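Local coordinates for putative uncharacterized protein (Bacteroides eggerthii DSM 20697, PDB 5BYP), which is of unknown function but carries a lipocalin-like domain, whose calycin relatives often bind small hydrophobic molecules in a beta-barrel, at residues A[25-28]-A[29-32]. Sequence-based numbering, arbitrary orientation.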
ATOM      1  N   GLN A  25       2.706 -14.707  -5.440  1.00103.35           N
ATOM      2  CA  GLN A  25       1.780 -14.846  -4.316  1.00101.58           C
ATOM      3  C   GLN A  25       0.392 -14.270  -4.654  1.00106.70           C
ATOM      4  O   GLN A  25       0.236 -13.054  -4.758  1.00102.78           O
ATOM      5  CB  GLN A  25       2.357 -14.178  -3.053  1.00 99.93           C
ATOM      6  CG  GLN A  25       3.514 -14.966  -2.444  1.00106.75           C
ATOM      7  CD  GLN A  25       3.077 -16.263  -1.815  1.00127.24           C
ATOM      8  OE1 GLN A  25       2.490 -16.270  -0.736  1.00115.67           O
ATOM      9  NE2 GLN A  25       3.393 -17.393  -2.462  1.00132.08           N
ATOM     10  N   LYS A  26      -0.609 -15.168  -4.862  1.00107.37           N
ATOM     11  CA  LYS A  26      -2.003 -14.795  -5.136  1.00107.53           C
ATOM     12  C   LYS A  26      -2.605 -14.044  -3.936  1.00110.68           C
ATOM     13  O   LYS A  26      -2.535 -14.537  -2.809  1.00110.68           O
ATOM     14  CB  LYS A  26      -2.856 -16.042  -5.455  1.00112.72           C
ATOM     15  CG  LYS A  26      -2.913 -16.434  -6.936  1.00126.49           C
ATOM     16  CD  LYS A  26      -3.800 -17.685  -7.134  1.00135.47           C
ATOM     17  CE  LYS A  26      -4.229 -17.911  -8.570  1.00146.83           C
ATOM     18  NZ  LYS A  26      -4.996 -19.181  -8.729  1.00151.88           N
ATOM     19  N   VAL A  27      -3.135 -12.826  -4.185  1.00106.21           N
ATOM     20  CA  VAL A  27      -3.761 -11.942  -3.184  1.00104.25           C
ATOM     21  C   VAL A  27      -5.204 -11.597  -3.631  1.00113.03           C
ATOM     22  O   VAL A  27      -5.428 -11.349  -4.821  1.00115.50           O
ATOM     23  CB  VAL A  27      -2.933 -10.650  -2.953  1.00104.70           C
ATOM     24  CG1 VAL A  27      -3.420  -9.921  -1.718  1.00102.73           C
ATOM     25  CG2 VAL A  27      -1.441 -10.940  -2.848  1.00104.13           C
ATOM     26  N   ASP A  28      -6.175 -11.567  -2.691  1.00110.38           N
ATOM     27  CA  ASP A  28      -7.576 -11.266  -3.041  1.00111.98           C
ATOM     28  C   ASP A  28      -8.196 -10.275  -2.072  1.00110.37           C
ATOM     29  O   ASP A  28      -9.080  -9.500  -2.447  1.00111.21           O
ATOM     30  CB  ASP A  28      -8.424 -12.566  -3.068  1.00118.30           C
ATOM     31  CG  ASP A  28      -8.563 -13.306  -1.725  1.00138.24           C
ATOM     32  OD1 ASP A  28      -7.623 -13.210  -0.885  1.00138.87           O
ATOM     33  OD2 ASP A  28      -9.588 -14.018  -1.535  1.00146.25           O
ATOM     34  N   SER A  29      -7.720 -10.322  -0.822  1.00100.87           N
ATOM     35  CA  SER A  29      -8.175  -9.554   0.326  1.00 96.92           C
ATOM     36  C   SER A  29      -7.679  -8.080   0.329  1.00 91.31           C
ATOM     37  O   SER A  29      -8.251  -7.265   1.059  1.00 89.28           O
ATOM     38  CB  SER A  29      -7.697 -10.252   1.601  1.00 99.62           C
ATOM     39  OG  SER A  29      -8.006  -9.534   2.784  1.00109.74           O
ATOM     40  N   ILE A  30      -6.644  -7.739  -0.464  1.00 82.77           N
ATOM     41  CA  ILE A  30      -5.996  -6.422  -0.381  1.00 79.78           C
ATOM     42  C   ILE A  30      -6.433  -5.442  -1.503  1.00 85.69           C
ATOM     43  O   ILE A  30      -6.478  -5.797  -2.685  1.00 87.14           O
ATOM     44  CB  ILE A  30      -4.451  -6.616  -0.371  1.00 81.04           C
ATOM     45  CG1 ILE A  30      -4.011  -7.388   0.913  1.00 79.52           C
ATOM     46  CG2 ILE A  30      -3.684  -5.280  -0.548  1.00 80.93           C
ATOM     47  CD1 ILE A  30      -2.492  -7.612   1.119  1.00 81.38           C
ATOM     48  N   PHE A  31      -6.717  -4.178  -1.093  1.00 81.03           N
ATOM     49  CA  PHE A  31      -7.093  -3.070  -1.974  1.00 80.88           C
ATOM     50  C   PHE A  31      -6.350  -1.797  -1.564  1.00 84.19           C
ATOM     51  O   PHE A  31      -6.154  -1.559  -0.369  1.00 83.63           O
ATOM     52  CB  PHE A  31      -8.611  -2.832  -1.930  1.00 84.07           C
ATOM     53  CG  PHE A  31      -9.454  -3.997  -2.387  1.00 89.21           C
ATOM     54  CD1 PHE A  31      -9.766  -5.037  -1.516  1.00 93.11           C
ATOM     55  CD2 PHE A  31      -9.987  -4.029  -3.672  1.00 94.40           C
ATOM     56  CE1 PHE A  31     -10.545  -6.114  -1.941  1.00 96.21           C
ATOM     57  CE2 PHE A  31     -10.805  -5.083  -4.076  1.00 99.10           C
ATOM     58  CZ  PHE A  31     -11.060  -6.128  -3.214  1.00 97.22           C
ATOM     59  N   TYR A  32      -5.921  -0.986  -2.559  1.00 80.45           N
ATOM     60  CA  TYR A  32      -5.297   0.340  -2.362  1.00 78.37           C
ATOM     61  C   TYR A  32      -6.191   1.377  -2.983  1.00 83.52           C
ATOM     62  O   TYR A  32      -6.716   1.144  -4.058  1.00 85.03           O
ATOM     63  CB  TYR A  32      -3.888   0.406  -2.995  1.00 78.03           C
ATOM     64  CG  TYR A  32      -2.739  -0.172  -2.178  1.00 74.68           C
ATOM     65  CD1 TYR A  32      -2.935  -1.265  -1.335  1.00 73.64           C
ATOM     66  CD2 TYR A  32      -1.428   0.266  -2.377  1.00 74.43           C
ATOM     67  CE1 TYR A  32      -1.866  -1.870  -0.676  1.00 69.61           C
ATOM     68  CE2 TYR A  32      -0.363  -0.296  -1.682  1.00 72.95           C
ATOM     69  CZ  TYR A  32      -0.582  -1.380  -0.855  1.00 73.76           C
ATOM     70  OH  TYR A  32       0.485  -1.966  -0.224  1.00 72.78           O
TER
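The carbonyl oxygen of Asp28 takes a weak hydrogen bond from Gln13 NE2, and Phe31 brings CE1 to 3.7 Å from Asp28 O, with CZ a little farther. The ring meets this oxygen at a slant. Phe31 CG lies beside its own backbone N (chi1 -61°), which sends the far end of the ring back along the chain to Asp28. The same ring also meets that of Tyr127 edge-to-face.

The hydrophobic half of the contact is Val27 with Ile30. Val27 CG1, set anti to the backbone N (chi1 -167°), touches Ile30 CG1 at 3.7 Å, and the two branched side chains lie at an angle to each other. Ile30 CD1 follows at 3.8 Å from Val27 CG1. Tyr17 touches both residues, while Leu14 and Phe92, the latter from helix 87-92, also pack on Ile30.

In the antiparallel sheet of this lipocalin-like domain, the chain kinks at Asp28 and Ser29, between strand 24-26 and strand 30-35. Both strands run against strand 10-18: Val27 is hydrogen-bonded through the backbone to Arg15 and Ile30 to Leu14, so Asp28 and Ser29 are extra residues relative to that partner. Their psi angles, -30° and -17°, break the extended course.

At the bend, the Asp28 carboxylate leans toward the following peptide, OD1 standing 2.9 Å from Ser29 N and tilted out of that peptide's plane. Ser29 instead directs OG to a hydrogen bond with Met44 O, and its backbone also pairs with Met44, tying the bend to the chain just beyond strand 38-43.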